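Putative fructosamine-3-kinase (Thermobifida fusca YX, PDB 3F7W) probably acts as a kinase of the fructosamine kinase family, transferring phosphate to sugar-derived groups such as fructosamines on its substrates. Local coordinates at residues W141-Y145 with L257-H261; R156-A162 with H266-F270. One frame throughout, in Å; residues are numbered along the deposited sequence.

Contact 1. Residues W141-Y145 with L257-H261; sequences WPEFY and LHQLH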
loop_
_atom_site.group_PDB
_atom_site.type_symbol
_atom_site.label_atom_id
_atom_site.label_comp_id
_atom_site.label_asym_id
_atom_site.label_seq_id
_atom_site.Cartn_x
_atom_site.Cartn_y
_atom_site.Cartn_z
ATOM N N TRP A 141 13.820 12.338 -2.886
ATOM C CA TRP A 141 12.969 11.754 -1.858
ATOM C C TRP A 141 12.635 12.671 -0.658
ATOM O O TRP A 141 11.468 12.734 -0.253
ATOM C CB TRP A 141 13.515 10.390 -1.398
ATOM C CG TRP A 141 12.595 9.729 -0.426
ATOM C CD1 TRP A 141 11.463 9.069 -0.704
ATOM C CD2 TRP A 141 12.728 9.733 0.993
ATOM N NE1 TRP A 141 10.855 8.641 0.456
ATOM C CE2 TRP A 141 11.622 9.030 1.515
ATOM C CE3 TRP A 141 13.676 10.255 1.872
ATOM C CZ2 TRP A 141 11.433 8.844 2.870
ATOM C CZ3 TRP A 141 13.484 10.075 3.228
ATOM C CH2 TRP A 141 12.366 9.357 3.713
ATOM N N PRO A 142 13.635 13.356 -0.067
ATOM C CA PRO A 142 13.292 14.132 1.134
ATOM C C PRO A 142 12.177 15.145 0.906
ATOM O O PRO A 142 11.270 15.253 1.729
ATOM C CB PRO A 142 14.623 14.845 1.497
ATOM C CG PRO A 142 15.677 13.969 0.906
ATOM C CD PRO A 142 15.070 13.465 -0.386
ATOM N N GLU A 143 12.227 15.855 -0.216
ATOM C CA GLU A 143 11.173 16.815 -0.552
ATOM C C GLU A 143 9.816 16.141 -0.801
ATOM O O GLU A 143 8.777 16.605 -0.349
ATOM C CB GLU A 143 11.584 17.611 -1.794
ATOM C CG GLU A 143 12.731 18.602 -1.570
ATOM C CD GLU A 143 14.115 17.968 -1.337
ATOM O OE1 GLU A 143 14.391 16.804 -1.748
ATOM O OE2 GLU A 143 14.952 18.676 -0.737
ATOM N N PHE A 144 9.833 15.079 -1.584
ATOM C CA PHE A 144 8.647 14.294 -1.814
ATOM C C PHE A 144 8.021 13.806 -0.495
ATOM O O PHE A 144 6.816 13.944 -0.270
ATOM C CB PHE A 144 9.021 13.111 -2.716
ATOM C CG PHE A 144 7.966 12.072 -2.821
ATOM C CD1 PHE A 144 6.819 12.300 -3.564
ATOM C CD2 PHE A 144 8.125 10.845 -2.183
ATOM C CE1 PHE A 144 5.840 11.329 -3.650
ATOM C CE2 PHE A 144 7.147 9.867 -2.285
ATOM C CZ PHE A 144 6.012 10.117 -3.016
ATOM N N TYR A 145 8.843 13.241 0.387
ATOM C CA TYR A 145 8.323 12.646 1.606
ATOM C C TYR A 145 7.738 13.723 2.526
ATOM O O TYR A 145 6.596 13.619 2.962
ATOM C CB TYR A 145 9.432 11.891 2.316
ATOM C CG TYR A 145 8.962 10.982 3.427
ATOM C CD1 TYR A 145 8.084 9.941 3.167
ATOM C CD2 TYR A 145 9.430 11.132 4.730
ATOM C CE1 TYR A 145 7.674 9.064 4.188
ATOM C CE2 TYR A 145 9.032 10.266 5.746
ATOM C CZ TYR A 145 8.143 9.235 5.472
ATOM O OH TYR A 145 7.726 8.373 6.466
ATOM N N LEU A 257 11.760 6.388 10.591
ATOM C CA LEU A 257 11.588 7.490 9.643
ATOM C C LEU A 257 10.534 7.128 8.629
ATOM O O LEU A 257 9.608 7.899 8.369
ATOM C CB LEU A 257 12.911 7.811 8.936
ATOM C CG LEU A 257 12.878 8.871 7.828
ATOM C CD1 LEU A 257 12.506 10.225 8.378
ATOM C CD2 LEU A 257 14.232 8.903 7.097
ATOM N N HIS A 258 10.671 5.926 8.074
ATOM C CA HIS A 258 9.757 5.438 7.040
ATOM C C HIS A 258 8.369 5.030 7.521
ATOM O O HIS A 258 7.481 4.806 6.692
ATOM C CB HIS A 258 10.392 4.285 6.276
ATOM C CG HIS A 258 11.527 4.715 5.408
ATOM N ND1 HIS A 258 11.335 5.419 4.242
ATOM C CD2 HIS A 258 12.865 4.568 5.546
ATOM C CE1 HIS A 258 12.504 5.687 3.695
ATOM N NE2 HIS A 258 13.451 5.186 4.468
ATOM N N GLN A 259 8.205 4.919 8.840
ATOM C CA GLN A 259 6.937 4.610 9.458
ATOM C C GLN A 259 6.112 5.854 9.789
ATOM O O GLN A 259 4.944 5.744 10.158
ATOM C CB GLN A 259 7.172 3.781 10.735
ATOM C CG GLN A 259 7.694 2.376 10.430
ATOM C CD GLN A 259 8.047 1.537 11.644
ATOM O OE1 GLN A 259 8.320 2.067 12.724
ATOM N NE2 GLN A 259 8.105 0.217 11.454
ATOM N N LEU A 260 6.698 7.034 9.644
ATOM C CA LEU A 260 5.988 8.260 10.000
ATOM C C LEU A 260 4.782 8.517 9.101
ATOM O O LEU A 260 3.713 8.883 9.591
ATOM C CB LEU A 260 6.940 9.462 10.019
ATOM C CG LEU A 260 8.026 9.398 11.109
ATOM C CD1 LEU A 260 8.963 10.614 10.997
ATOM C CD2 LEU A 260 7.445 9.290 12.521
ATOM N N HIS A 261 4.935 8.277 7.799
ATOM C CA HIS A 261 3.825 8.487 6.863
ATOM C C HIS A 261 2.622 7.604 7.242
ATOM O O HIS A 261 1.540 8.131 7.478
ATOM C CB HIS A 261 4.260 8.239 5.403
ATOM C CG HIS A 261 3.113 8.045 4.469
ATOM N ND1 HIS A 261 2.217 9.062 4.170
ATOM C CD2 HIS A 261 2.693 6.952 3.786
ATOM C CE1 HIS A 261 1.297 8.592 3.340
ATOM N NE2 HIS A 261 1.559 7.316 3.097
#
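Tyr-145 reaches across from helix 141-159 and lodges its ring as a knob in a hole formed by Leu-257, His-258, Leu-260 and His-261 of helix 251-270. What makes the knob instructive is its polar tip. The OH of Tyr-145 donates a hydrogen bond to the O of Leu-257 (2.7 Å) and accepts one from the N of His-261 (3.1 Å), so a single hydroxyl bridges the carbonyl and amide that an unbroken helix would have joined directly. The helix is kinked here, and the tyrosine repays the missing bond. One turn earlier, Trp-141 lays its indole beside the same helix: its CH2 meets CD2 of Leu-257 at 3.9 Å, and its CZ2 comes within 3.4 Å of CE1 of His-258, the two rings being inclined at 43°. His-218 meets both of these rings, while ND1 of His-261 bonds back to the O of Arg-149. With the axes of the two short segments 12.3 Å apart, it is large aromatic side chains that span the gap. The arrangement is typical of a buried interface between helices of the mainly helical C-terminal lobe in the protein-kinase-like fold, here with a side-chain hydroxyl inserted into a helix kink.

Contact 2. Residues R156-A162 with H266-F270; sequences RAADRGA and HVCLF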
loop_
_atom_site.group_PDB
_atom_site.type_symbol
_atom_site.label_atom_id
_atom_site.label_comp_id
_atom_site.label_asym_id
_atom_site.label_seq_id
_atom_site.Cartn_x
_atom_site.Cartn_y
_atom_site.Cartn_z
ATOM N N ARG A 156 -3.682 17.739 8.728
ATOM C CA ARG A 156 -5.038 17.225 8.859
ATOM C C ARG A 156 -5.310 16.726 10.287
ATOM O O ARG A 156 -6.338 17.050 10.868
ATOM C CB ARG A 156 -5.285 16.101 7.855
ATOM C CG ARG A 156 -6.707 15.658 7.837
ATOM C CD ARG A 156 -6.916 14.505 6.893
ATOM N NE ARG A 156 -8.289 14.056 7.018
ATOM C CZ ARG A 156 -9.324 14.609 6.388
ATOM N NH1 ARG A 156 -9.152 15.640 5.573
ATOM N NH2 ARG A 156 -10.545 14.125 6.585
ATOM N N ALA A 157 -4.387 15.943 10.840
ATOM C CA ALA A 157 -4.535 15.398 12.185
ATOM C C ALA A 157 -4.538 16.532 13.235
ATOM O O ALA A 157 -5.316 16.516 14.200
ATOM C CB ALA A 157 -3.438 14.349 12.480
ATOM N N ALA A 158 -3.691 17.532 13.027
ATOM C CA ALA A 158 -3.642 18.686 13.927
ATOM C C ALA A 158 -4.982 19.441 13.881
ATOM O O ALA A 158 -5.540 19.800 14.918
ATOM C CB ALA A 158 -2.472 19.598 13.559
ATOM N N ASP A 159 -5.504 19.650 12.676
ATOM C CA ASP A 159 -6.797 20.319 12.487
ATOM C C ASP A 159 -7.950 19.600 13.192
ATOM O O ASP A 159 -8.845 20.243 13.737
ATOM C CB ASP A 159 -7.116 20.440 10.992
ATOM C CG ASP A 159 -6.255 21.473 10.287
ATOM O OD1 ASP A 159 -5.499 22.207 10.959
ATOM O OD2 ASP A 159 -6.351 21.560 9.051
ATOM N N ARG A 160 -7.918 18.273 13.170
ATOM C CA ARG A 160 -8.948 17.449 13.803
ATOM C C ARG A 160 -8.712 17.316 15.300
ATOM O O ARG A 160 -9.525 16.727 16.013
ATOM C CB ARG A 160 -8.954 16.062 13.155
ATOM C CG ARG A 160 -9.355 16.062 11.679
ATOM C CD ARG A 160 -8.787 14.864 10.939
ATOM N NE ARG A 160 -9.360 13.590 11.375
ATOM C CZ ARG A 160 -10.544 13.128 10.980
ATOM N NH1 ARG A 160 -11.297 13.827 10.134
ATOM N NH2 ARG A 160 -10.981 11.962 11.438
ATOM N N GLY A 161 -7.587 17.838 15.784
ATOM C CA GLY A 161 -7.288 17.852 17.205
ATOM C C GLY A 161 -6.792 16.526 17.735
ATOM O O GLY A 161 -6.774 16.333 18.957
ATOM N N ALA A 162 -6.341 15.640 16.842
ATOM C CA ALA A 162 -5.762 14.356 17.223
ATOM C C ALA A 162 -4.309 14.508 17.645
ATOM O O ALA A 162 -3.780 13.667 18.378
ATOM C CB ALA A 162 -5.869 13.354 16.075
ATOM N N HIS A 266 -2.798 6.812 9.867
ATOM C CA HIS A 266 -3.625 6.067 10.831
ATOM C C HIS A 266 -4.281 7.015 11.844
ATOM O O HIS A 266 -5.466 6.870 12.187
ATOM C CB HIS A 266 -2.822 4.966 11.512
ATOM C CG HIS A 266 -2.211 4.008 10.544
ATOM N ND1 HIS A 266 -2.809 3.693 9.335
ATOM C CD2 HIS A 266 -1.047 3.313 10.581
ATOM C CE1 HIS A 266 -2.025 2.869 8.663
ATOM N NE2 HIS A 266 -0.963 2.602 9.404
ATOM N N VAL A 267 -3.514 7.999 12.299
ATOM C CA VAL A 267 -4.036 8.979 13.240
ATOM C C VAL A 267 -5.154 9.757 12.541
ATOM O O VAL A 267 -6.217 9.987 13.122
ATOM C CB VAL A 267 -2.942 9.902 13.794
ATOM C CG1 VAL A 267 -3.580 11.052 14.639
ATOM C CG2 VAL A 267 -2.012 9.101 14.696
ATOM N N CYS A 268 -4.954 10.083 11.267
ATOM C CA CYS A 268 -6.024 10.748 10.496
ATOM C C CYS A 268 -7.295 9.937 10.380
ATOM O O CYS A 268 -8.372 10.457 10.608
ATOM C CB CYS A 268 -5.550 11.128 9.102
ATOM S SG CYS A 268 -4.434 12.550 9.108
ATOM N N LEU A 269 -7.150 8.668 10.011
ATOM C CA LEU A 269 -8.269 7.790 9.710
ATOM C C LEU A 269 -8.925 7.182 10.929
ATOM O O LEU A 269 -10.145 6.991 10.925
ATOM C CB LEU A 269 -7.826 6.665 8.770
ATOM C CG LEU A 269 -7.536 7.028 7.329
ATOM C CD1 LEU A 269 -7.047 5.762 6.604
ATOM C CD2 LEU A 269 -8.763 7.654 6.662
ATOM N N PHE A 270 -8.146 6.894 11.971
ATOM C CA PHE A 270 -8.618 6.055 13.082
ATOM C C PHE A 270 -8.510 6.712 14.443
ATOM O O PHE A 270 -9.037 6.182 15.420
ATOM C CB PHE A 270 -7.901 4.690 13.052
ATOM C CG PHE A 270 -8.065 3.973 11.733
ATOM C CD1 PHE A 270 -9.318 3.554 11.337
ATOM C CD2 PHE A 270 -6.991 3.789 10.856
ATOM C CE1 PHE A 270 -9.514 2.950 10.125
ATOM C CE2 PHE A 270 -7.182 3.188 9.640
ATOM C CZ PHE A 270 -8.477 2.752 9.273
HETATM O O HOH W 1 -9.110 11.604 8.178
HETATM O O HOH W 2 -7.974 12.110 13.464
#
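Val-267 opens the contact from the last turns of helix 251-270, its CG1 touching CB of Ala-157 at 3.9 Å and CB of Ala-162 at 3.5 Å. Its backbone O receives a hydrogen bond from water 2 (2.8 Å), which in turn accepts one from NE of Arg-160 (2.9 Å). Cys-268 follows as the centre of the packing. Its SG lies 3.9 Å from CB of Ala-157 and equally far from CD of Arg-156; the small alanine lets the backbones approach, with the CA atoms of Ala-157 and Cys-268 only 5.2 Å apart. The O of Cys-268 faces the arginines: NH2 of Arg-160 is 3.1 Å away, and water 1, bound to NE of Arg-156 (2.8 Å), donates a weak bond to it (2.8 Å). Leu-269 points its CA-to-CB bond away from segment 156-162 and touches Leu-131 of strand 131-133. Across from these residues, the first segment leaves its helix at Gly-161, whose positive phi belongs to a Schellman motif; Ala-162 follows. This is close packing of two helix C-termini, one ended by a Schellman motif.

How the contacts relate
Both contacts join helix 141-159 to helix 251-270, and together they illustrate how one helix pair changes its chemistry along its length. In contact 1 every touching residue is buried; the helices stand well apart there, aromatic rings fill the space and a tyrosine hydroxyl hydrogen-bonds directly to the backbone. Contact 2, with its centre about 18 Å from that of contact 1, is only partly buried. Small side chains allow a closer approach at its middle, while arginines and ordered waters meet backbone carbonyls toward solvent. The two contacts bury similar areas, 255 and 264 Å², yet one does so chiefly through a tyrosine knob and a tryptophan, the other with small side chains and the arms of two arginines.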